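Local coordinates for uncharacterized protein (Sus scrofa, PDB 5BNF), which is porcine CD38, a member of the ADP-ribosyl cyclase family stabilised by several disulfides, with an alpha/beta architecture built on a small parallel sheet, at residues A[73-78]-A[92-97]; A[152-157]-A[188-193]; A[181-186]-A[220-225]. All coordinates share one frame; numbering follows the deposited sequence.

Interaction 1 of 3, residues A[73-78]-A[92-97]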
loop_
_atom_site.group_PDB
_atom_site.type_symbol
_atom_site.label_atom_id
_atom_site.label_comp_id
_atom_site.label_asym_id
_atom_site.label_seq_id
_atom_site.Cartn_x
_atom_site.Cartn_y
_atom_site.Cartn_z
ATOM N N LYS A 73 3.192 12.488 -8.927
ATOM C CA LYS A 73 2.418 12.551 -7.694
ATOM C C LYS A 73 2.545 11.332 -6.778
ATOM O O LYS A 73 2.262 11.427 -5.584
ATOM C CB LYS A 73 0.950 12.785 -8.038
ATOM C CG LYS A 73 0.687 14.092 -8.770
ATOM C CD LYS A 73 0.479 15.244 -7.799
ATOM C CE LYS A 73 1.499 16.352 -8.021
ATOM N NZ LYS A 73 1.446 16.913 -9.407
ATOM N N THR A 74 2.978 10.201 -7.331
ATOM C CA THR A 74 3.139 8.971 -6.554
ATOM C C THR A 74 4.187 9.080 -5.454
ATOM O O THR A 74 5.362 9.347 -5.714
ATOM C CB THR A 74 3.521 7.798 -7.451
ATOM O OG1 THR A 74 2.498 7.607 -8.429
ATOM C CG2 THR A 74 3.667 6.537 -6.635
ATOM N N VAL A 75 3.750 8.836 -4.227
ATOM C CA VAL A 75 4.621 8.905 -3.063
ATOM C C VAL A 75 4.568 7.636 -2.223
ATOM O O VAL A 75 3.511 7.033 -2.056
ATOM C CB VAL A 75 4.235 10.094 -2.182
ATOM C CG1 VAL A 75 5.094 10.125 -0.939
ATOM C CG2 VAL A 75 4.396 11.388 -2.977
ATOM N N PHE A 76 5.727 7.244 -1.699
ATOM C CA PHE A 76 5.852 6.059 -0.857
ATOM C C PHE A 76 6.420 6.442 0.506
ATOM O O PHE A 76 7.256 7.343 0.616
ATOM C CB PHE A 76 6.796 5.039 -1.503
ATOM C CG PHE A 76 6.244 4.386 -2.733
ATOM C CD1 PHE A 76 5.233 3.440 -2.640
ATOM C CD2 PHE A 76 6.738 4.711 -3.989
ATOM C CE1 PHE A 76 4.726 2.828 -3.785
ATOM C CE2 PHE A 76 6.232 4.100 -5.139
ATOM C CZ PHE A 76 5.229 3.160 -5.035
ATOM N N TRP A 77 5.960 5.754 1.545
ATOM C CA TRP A 77 6.444 5.985 2.899
ATOM C C TRP A 77 6.841 4.615 3.424
ATOM O O TRP A 77 6.044 3.682 3.391
ATOM C CB TRP A 77 5.341 6.570 3.773
ATOM C CG TRP A 77 4.051 5.872 3.577
ATOM C CD1 TRP A 77 3.101 6.169 2.648
ATOM C CD2 TRP A 77 3.599 4.692 4.252
ATOM N NE1 TRP A 77 2.086 5.248 2.698
ATOM C CE2 TRP A 77 2.367 4.330 3.673
ATOM C CE3 TRP A 77 4.119 3.903 5.289
ATOM C CZ2 TRP A 77 1.642 3.211 4.093
ATOM C CZ3 TRP A 77 3.398 2.789 5.705
ATOM C CH2 TRP A 77 2.172 2.456 5.107
ATOM N N SER A 78 8.077 4.467 3.875
ATOM C CA SER A 78 8.486 3.169 4.379
ATOM C C SER A 78 8.851 3.230 5.851
ATOM O O SER A 78 9.919 3.716 6.224
ATOM C CB SER A 78 9.657 2.615 3.572
ATOM O OG SER A 78 9.802 1.226 3.815
ATOM N N LYS A 92 0.160 17.385 -0.052
ATOM C CA LYS A 92 -1.186 17.799 -0.430
ATOM C C LYS A 92 -1.373 17.726 -1.939
ATOM O O LYS A 92 -0.584 18.291 -2.691
ATOM C CB LYS A 92 -1.453 19.224 0.055
ATOM C CG LYS A 92 -1.884 19.309 1.510
ATOM C CD LYS A 92 -3.320 18.835 1.662
ATOM C CE LYS A 92 -3.750 18.807 3.115
ATOM N NZ LYS A 92 -5.043 19.524 3.315
ATOM N N GLY A 93 -2.430 17.040 -2.373
ATOM C CA GLY A 93 -2.686 16.877 -3.792
ATOM C C GLY A 93 -1.649 15.871 -4.279
ATOM O O GLY A 93 -1.250 15.862 -5.446
ATOM N N LEU A 94 -1.205 15.019 -3.361
ATOM C CA LEU A 94 -0.196 14.012 -3.651
ATOM C C LEU A 94 -0.697 12.628 -3.210
ATOM O O LEU A 94 -1.241 12.478 -2.120
ATOM C CB LEU A 94 1.087 14.379 -2.916
ATOM C CG LEU A 94 2.448 14.061 -3.562
ATOM C CD1 LEU A 94 2.465 14.573 -5.006
ATOM C CD2 LEU A 94 3.506 14.712 -2.698
ATOM N N PHE A 95 -0.517 11.624 -4.060
ATOM C CA PHE A 95 -1.017 10.291 -3.775
ATOM C C PHE A 95 -0.119 9.240 -3.141
ATOM O O PHE A 95 0.865 8.807 -3.743
ATOM C CB PHE A 95 -1.597 9.688 -5.054
ATOM C CG PHE A 95 -2.758 10.455 -5.621
ATOM C CD1 PHE A 95 -4.067 10.056 -5.371
ATOM C CD2 PHE A 95 -2.541 11.585 -6.402
ATOM C CE1 PHE A 95 -5.146 10.771 -5.892
ATOM C CE2 PHE A 95 -3.608 12.308 -6.928
ATOM C CZ PHE A 95 -4.914 11.901 -6.674
ATOM N N THR A 96 -0.469 8.822 -1.926
ATOM C CA THR A 96 0.245 7.746 -1.244
ATOM C C THR A 96 -0.749 6.597 -1.418
ATOM O O THR A 96 -1.899 6.842 -1.759
ATOM C CB THR A 96 0.447 8.040 0.250
ATOM O OG1 THR A 96 -0.825 8.196 0.894
ATOM C CG2 THR A 96 1.262 9.299 0.426
ATOM N N LEU A 97 -0.341 5.354 -1.197
ATOM C CA LEU A 97 -1.274 4.240 -1.385
ATOM C C LEU A 97 -2.611 4.441 -0.662
ATOM O O LEU A 97 -3.671 4.126 -1.204
ATOM C CB LEU A 97 -0.633 2.912 -0.949
ATOM C CG LEU A 97 -1.449 1.638 -1.210
ATOM C CD1 LEU A 97 -1.971 1.614 -2.631
ATOM C CD2 LEU A 97 -0.572 0.421 -0.955
HETATM O O HOH W 1 2.056 5.037 -0.500
#

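Interaction 2 of 3, residues A[152-157]-A[188-193]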
loop_
_atom_site.group_PDB
_atom_site.type_symbol
_atom_site.label_atom_id
_atom_site.label_comp_id
_atom_site.label_asym_id
_atom_site.label_seq_id
_atom_site.Cartn_x
_atom_site.Cartn_y
_atom_site.Cartn_z
ATOM N N CYS A 152 4.296 6.923 -12.794
ATOM C CA CYS A 152 4.916 7.543 -13.959
ATOM C C CYS A 152 5.600 8.841 -13.568
ATOM O O CYS A 152 5.216 9.490 -12.588
ATOM C CB CYS A 152 3.873 7.816 -15.054
ATOM S SG CYS A 152 2.356 8.658 -14.492
ATOM N N GLY A 153 6.618 9.207 -14.343
ATOM C CA GLY A 153 7.357 10.431 -14.082
ATOM C C GLY A 153 8.338 10.277 -12.939
ATOM O O GLY A 153 9.171 9.370 -12.928
ATOM N N MET A 154 8.237 11.167 -11.969
ATOM C CA MET A 154 9.110 11.135 -10.816
ATOM C C MET A 154 8.353 10.622 -9.594
ATOM O O MET A 154 7.266 11.100 -9.280
ATOM C CB MET A 154 9.662 12.536 -10.556
ATOM C CG MET A 154 10.573 12.630 -9.362
ATOM S SD MET A 154 9.670 13.128 -7.898
ATOM C CE MET A 154 9.787 14.905 -8.052
ATOM N N VAL A 155 8.931 9.631 -8.921
ATOM C CA VAL A 155 8.328 9.059 -7.727
ATOM C C VAL A 155 9.156 9.430 -6.506
ATOM O O VAL A 155 10.359 9.687 -6.606
ATOM C CB VAL A 155 8.238 7.512 -7.806
ATOM C CG1 VAL A 155 7.375 7.111 -8.966
ATOM C CG2 VAL A 155 9.628 6.909 -7.954
ATOM N N GLN A 156 8.505 9.443 -5.352
ATOM C CA GLN A 156 9.165 9.787 -4.108
ATOM C C GLN A 156 8.937 8.738 -3.032
ATOM O O GLN A 156 7.955 7.993 -3.065
ATOM C CB GLN A 156 8.637 11.127 -3.587
ATOM C CG GLN A 156 8.879 12.306 -4.489
ATOM C CD GLN A 156 8.246 13.571 -3.940
ATOM O OE1 GLN A 156 7.074 13.839 -4.162
ATOM N NE2 GLN A 156 9.025 14.340 -3.195
ATOM N N VAL A 157 9.850 8.688 -2.070
ATOM C CA VAL A 157 9.723 7.765 -0.957
ATOM C C VAL A 157 10.306 8.444 0.265
ATOM O O VAL A 157 11.386 9.028 0.191
ATOM C CB VAL A 157 10.462 6.434 -1.222
ATOM C CG1 VAL A 157 11.943 6.682 -1.425
ATOM C CG2 VAL A 157 10.225 5.473 -0.063
ATOM N N THR A 188 12.848 8.907 -12.588
ATOM C CA THR A 188 13.575 9.299 -11.390
ATOM C C THR A 188 12.850 8.908 -10.125
ATOM O O THR A 188 11.625 8.941 -10.063
ATOM C CB THR A 188 13.788 10.842 -11.335
ATOM O OG1 THR A 188 14.580 11.259 -12.453
ATOM C CG2 THR A 188 14.489 11.249 -10.045
ATOM N N LEU A 189 13.623 8.535 -9.116
ATOM C CA LEU A 189 13.071 8.213 -7.813
ATOM C C LEU A 189 13.848 9.068 -6.835
ATOM O O LEU A 189 15.073 9.032 -6.808
ATOM C CB LEU A 189 13.252 6.739 -7.464
ATOM C CG LEU A 189 12.688 6.372 -6.085
ATOM C CD1 LEU A 189 12.335 4.902 -6.061
ATOM C CD2 LEU A 189 13.687 6.704 -4.989
ATOM N N LYS A 190 13.138 9.859 -6.049
ATOM C CA LYS A 190 13.792 10.717 -5.080
ATOM C C LYS A 190 13.488 10.216 -3.686
ATOM O O LYS A 190 12.341 9.917 -3.361
ATOM C CB LYS A 190 13.307 12.162 -5.244
ATOM C CG LYS A 190 13.776 12.807 -6.539
ATOM C CD LYS A 190 12.874 13.949 -6.978
ATOM C CE LYS A 190 12.573 14.914 -5.840
ATOM N NZ LYS A 190 13.801 15.466 -5.213
ATOM N N ALA A 191 14.518 10.110 -2.860
ATOM C CA ALA A 191 14.317 9.643 -1.501
ATOM C C ALA A 191 14.582 10.771 -0.525
ATOM O O ALA A 191 15.509 11.550 -0.716
ATOM C CB ALA A 191 15.241 8.463 -1.205
ATOM N N TRP A 192 13.750 10.867 0.507
ATOM C CA TRP A 192 13.910 11.889 1.536
ATOM C C TRP A 192 14.114 11.177 2.866
ATOM O O TRP A 192 13.266 10.389 3.291
ATOM C CB TRP A 192 12.664 12.789 1.651
ATOM C CG TRP A 192 12.255 13.509 0.391
ATOM C CD1 TRP A 192 11.311 13.109 -0.514
ATOM C CD2 TRP A 192 12.795 14.737 -0.112
ATOM N NE1 TRP A 192 11.230 14.013 -1.549
ATOM C CE2 TRP A 192 12.132 15.021 -1.327
ATOM C CE3 TRP A 192 13.776 15.625 0.345
ATOM C CZ2 TRP A 192 12.418 16.156 -2.090
ATOM C CZ3 TRP A 192 14.061 16.755 -0.414
ATOM C CH2 TRP A 192 13.383 17.008 -1.618
ATOM N N VAL A 193 15.247 11.431 3.512
ATOM C CA VAL A 193 15.518 10.831 4.809
ATOM C C VAL A 193 15.227 11.920 5.838
ATOM O O VAL A 193 15.870 12.975 5.850
ATOM C CB VAL A 193 16.984 10.359 4.928
ATOM C CG1 VAL A 193 17.241 9.789 6.306
ATOM C CG2 VAL A 193 17.273 9.301 3.884
#

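Interaction 3 of 3, residues A[181-186]-A[220-225]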
loop_
_atom_site.group_PDB
_atom_site.type_symbol
_atom_site.label_atom_id
_atom_site.label_comp_id
_atom_site.label_asym_id
_atom_site.label_seq_id
_atom_site.Cartn_x
_atom_site.Cartn_y
_atom_site.Cartn_z
ATOM N N LEU A 181 8.427 -0.779 -10.108
ATOM C CA LEU A 181 8.451 0.494 -10.824
ATOM C C LEU A 181 8.831 0.219 -12.274
ATOM O O LEU A 181 9.766 -0.532 -12.546
ATOM C CB LEU A 181 9.463 1.446 -10.192
ATOM C CG LEU A 181 9.110 1.936 -8.788
ATOM C CD1 LEU A 181 10.317 2.610 -8.162
ATOM C CD2 LEU A 181 7.942 2.895 -8.867
ATOM N N GLN A 182 8.091 0.816 -13.202
ATOM C CA GLN A 182 8.345 0.624 -14.629
ATOM C C GLN A 182 9.344 1.649 -15.150
ATOM O O GLN A 182 9.029 2.835 -15.221
ATOM C CB GLN A 182 7.048 0.779 -15.422
ATOM C CG GLN A 182 5.910 -0.145 -15.021
ATOM C CD GLN A 182 6.082 -1.544 -15.566
ATOM O OE1 GLN A 182 6.858 -2.336 -15.038
ATOM N NE2 GLN A 182 5.364 -1.851 -16.640
ATOM N N PRO A 183 10.557 1.206 -15.525
ATOM C CA PRO A 183 11.595 2.106 -16.047
ATOM C C PRO A 183 11.072 2.940 -17.216
ATOM O O PRO A 183 11.412 4.114 -17.367
ATOM C CB PRO A 183 12.694 1.148 -16.500
ATOM C CG PRO A 183 12.556 0.004 -15.568
ATOM C CD PRO A 183 11.052 -0.181 -15.464
ATOM N N SER A 184 10.232 2.315 -18.034
ATOM C CA SER A 184 9.651 2.961 -19.203
ATOM C C SER A 184 8.682 4.089 -18.865
ATOM O O SER A 184 8.341 4.898 -19.726
ATOM C CB SER A 184 8.934 1.915 -20.061
ATOM O OG SER A 184 8.009 1.178 -19.284
ATOM N N LYS A 185 8.254 4.145 -17.609
ATOM C CA LYS A 185 7.309 5.156 -17.151
ATOM C C LYS A 185 7.892 6.036 -16.044
ATOM O O LYS A 185 7.540 7.212 -15.920
ATOM C CB LYS A 185 6.041 4.454 -16.662
ATOM C CG LYS A 185 5.451 3.519 -17.722
ATOM C CD LYS A 185 4.762 2.290 -17.136
ATOM C CE LYS A 185 3.349 2.583 -16.647
ATOM N NZ LYS A 185 3.289 3.653 -15.614
ATOM N N VAL A 186 8.774 5.460 -15.232
ATOM C CA VAL A 186 9.407 6.195 -14.143
ATOM C C VAL A 186 10.878 6.423 -14.475
ATOM O O VAL A 186 11.631 5.472 -14.685
ATOM C CB VAL A 186 9.297 5.425 -12.807
ATOM C CG1 VAL A 186 10.197 6.055 -11.765
ATOM C CG2 VAL A 186 7.860 5.441 -12.318
ATOM N N LYS A 220 18.378 -0.518 -13.408
ATOM C CA LYS A 220 17.361 -0.244 -14.419
ATOM C C LYS A 220 17.583 1.130 -15.064
ATOM O O LYS A 220 16.692 1.668 -15.716
ATOM C CB LYS A 220 15.972 -0.258 -13.772
ATOM C CG LYS A 220 15.618 -1.511 -12.980
ATOM C CD LYS A 220 14.315 -1.282 -12.214
ATOM C CE LYS A 220 13.556 -2.574 -11.915
ATOM N NZ LYS A 220 12.233 -2.285 -11.281
ATOM N N ASN A 221 18.763 1.704 -14.869
ATOM C CA ASN A 221 19.070 3.014 -15.427
ATOM C C ASN A 221 18.137 4.118 -14.929
ATOM O O ASN A 221 18.120 5.220 -15.484
ATOM C CB ASN A 221 19.046 2.971 -16.961
ATOM C CG ASN A 221 20.306 2.360 -17.546
ATOM O OD1 ASN A 221 21.419 2.779 -17.224
ATOM N ND2 ASN A 221 20.139 1.373 -18.415
ATOM N N ILE A 222 17.353 3.823 -13.896
ATOM C CA ILE A 222 16.462 4.826 -13.327
ATOM C C ILE A 222 17.263 5.772 -12.442
ATOM O O ILE A 222 17.998 5.334 -11.560
ATOM C CB ILE A 222 15.370 4.205 -12.459
ATOM C CG1 ILE A 222 14.400 3.411 -13.334
ATOM C CG2 ILE A 222 14.640 5.308 -11.686
ATOM C CD1 ILE A 222 13.276 2.774 -12.560
ATOM N N LYS A 223 17.103 7.069 -12.673
ATOM C CA LYS A 223 17.814 8.069 -11.898
ATOM C C LYS A 223 17.369 8.036 -10.436
ATOM O O LYS A 223 16.212 7.746 -10.123
ATOM C CB LYS A 223 17.597 9.458 -12.517
ATOM C CG LYS A 223 18.044 9.560 -13.990
ATOM C CD LYS A 223 17.755 10.940 -14.583
ATOM C CE LYS A 223 18.177 11.050 -16.048
ATOM N NZ LYS A 223 17.524 10.046 -16.934
ATOM N N PHE A 224 18.313 8.323 -9.548
ATOM C CA PHE A 224 18.073 8.320 -8.112
ATOM C C PHE A 224 18.755 9.502 -7.432
ATOM O O PHE A 224 19.845 9.910 -7.822
ATOM C CB PHE A 224 18.617 7.024 -7.502
ATOM C CG PHE A 224 18.522 6.966 -6.001
ATOM C CD1 PHE A 224 17.298 6.754 -5.371
ATOM C CD2 PHE A 224 19.656 7.124 -5.215
ATOM C CE1 PHE A 224 17.212 6.699 -3.982
ATOM C CE2 PHE A 224 19.572 7.067 -3.827
ATOM C CZ PHE A 224 18.348 6.855 -3.214
ATOM N N THR A 225 18.101 10.045 -6.415
ATOM C CA THR A 225 18.643 11.153 -5.643
ATOM C C THR A 225 18.163 10.967 -4.216
ATOM O O THR A 225 17.093 10.416 -3.987
ATOM C CB THR A 225 18.158 12.529 -6.162
ATOM O OG1 THR A 225 16.733 12.608 -6.065
ATOM C CG2 THR A 225 18.586 12.733 -7.613
#

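Interaction 1 of 3, residues A[73-78]-A[92-97]
L94 sets CG and CD1 against the carbonyl oxygen of K73 at the margin of the parallel sheet of this alpha/beta fold, where the loop 92-97 runs beside the outermost strand, 75-77. CD1 leans over K73 while CD2 goes to V75, and both of these side chains cross the leucine at about a right angle. A branched leucine suits the place because its two methyls can serve two neighbours at once. The fit on V75 is close: with CG1 anti to the backbone N (chi1 177°), CG2 is turned beside that N and lies 3.4 Å from L94 CG, tighter than usual van der Waals contact. The bent K73 chain brings its CD 3.5 Å from L94 CD1.

Between the backbones, the V75 N-H gives a sound bond to F95 O at 2.9 Å, with the donor tilted 30° from the carbonyl plane; the F95 N-H to K73 O is weak. The F95 ring turns its edge to K73, CD2 reaching CB. Further along, the indole of W77 stands across T96 at about a right angle and meets it edge-on, near the ring plane, with W77 CD1 4.0 Å from T96 CB.

Interaction 2 of 3, residues A[152-157]-A[188-193]
V155 O accepts the N-H of K190 at 2.8 Å with a nearly straight angle of 168°, the shortest bond between two neighbouring parallel strands of a beta-alpha-beta unit: strand 153-160, helix 172-180, strand 186-194. The same oxygen also receives a CA-H...O contact from L189 CA at 3.3 Å. In parallel fashion, the two valines of 153-157 each bond to the residues flanking their partner. V155 N donates to T188 O at 3.0 Å, around L189; V157 N donates to K190 O at 3.1 Å, more bent at 144°, and V157 O accepts from W192 N, around A191.

The two faces differ in character. V155, V157, L189 and A191 share a buried one, which helix 208-219 helps to cover through L217 on L189. Beta-branched valines suit an extended chain, and their methyls dovetail with the partner strand: V155 CG2 lies 3.6 Å from L189 CG, while V157 CG1 reaches A191 CB at 3.8 Å, a small alanine suiting a place where that methyl comes close.

M154, Q156, T188 and K190 occupy the other, partly exposed face. M154 has CG anti to its backbone N, and bends at the next two torsions lay the thioether obliquely over the lysine chain, with M154 CE only 3.4 Å from K190 CD. Long, flexible chains suit this face, since their aliphatic parts can pack while the bends at chi3 and chi4 of the lysine carry its ammonium away from the sulfur. Nearby, the flat amide of Q156 is turned 70° from the W192 indole, which also stacks with the ring of F158; Q156 CD sits in the indole plane at its edge, 3.8 Å from W192 NE1.

Interaction 3 of 3, residues A[181-186]-A[220-225]
The Schellman motif that ends helix 208-219 places K220 and I222 against P183, L181 and V186 in the connection between helix 172-180 and strand 186-194. N221, with positive phi, is the C-prime residue of that motif, and the I222 N-H returns to L217 O. Two helix-to-strand links of the alpha/beta fold thus meet side by side at one end of the sheet.

I222 has the largest share of the contact. Its chain is stretched out, CD1 continuing anti from CG1 (chi2 -179°), and the tip is brought over the backbone of P183, with CD1 3.9 Å from P183 CA. CG1 lies 3.7 Å from V186 O. A branched, apolar side chain suits this buried place, where it packs against P183 CA and the V186 carbonyl. The rigid proline ring then lies against K220, the two crossing obliquely: P183 CG is 3.9 Å from K220 CB and 4.0 Å from K220 CD. Q182 O accepts from both K185 N, at 2.8 Å, and V186 N, closing a tight turn that contains P183.

The K220 chain, extended beyond CG, passes the proline with CB and CD before the ammonium reaches the end of helix 172-180. There NZ makes a hydrogen bond to H179 O, its stronger partner, and a weak one of 3.3 Å to L181 O. Lysine therefore combines apolar packing along its length with a charge at its tip, and the partly negative carbonyls at that helix end would probably stabilise its protonated form.

Overall arrangement
All three interactions reach one parallel sheet, ordered 75-77, 153-160, 186-194, 223-229. Interaction 1 joins a loop to one outermost strand, interaction 2 is the central pairing, and interaction 3 lies at the start of the last two strands. The centres of interactions 1 and 2 are about 10 Å apart, bridged by a probable hydrogen bond from F76 N to Q156 O at 2.7 Å. Interactions 2 and 3 have centres about 9 Å apart and are linked, among others, by probable hydrogen bonds from G153 N to K185 O at 2.7 Å and A191 N to T225 O at 2.8 Å. Interactions 1 and 3, about 17 Å apart between centres, meet through F76 packing on L181.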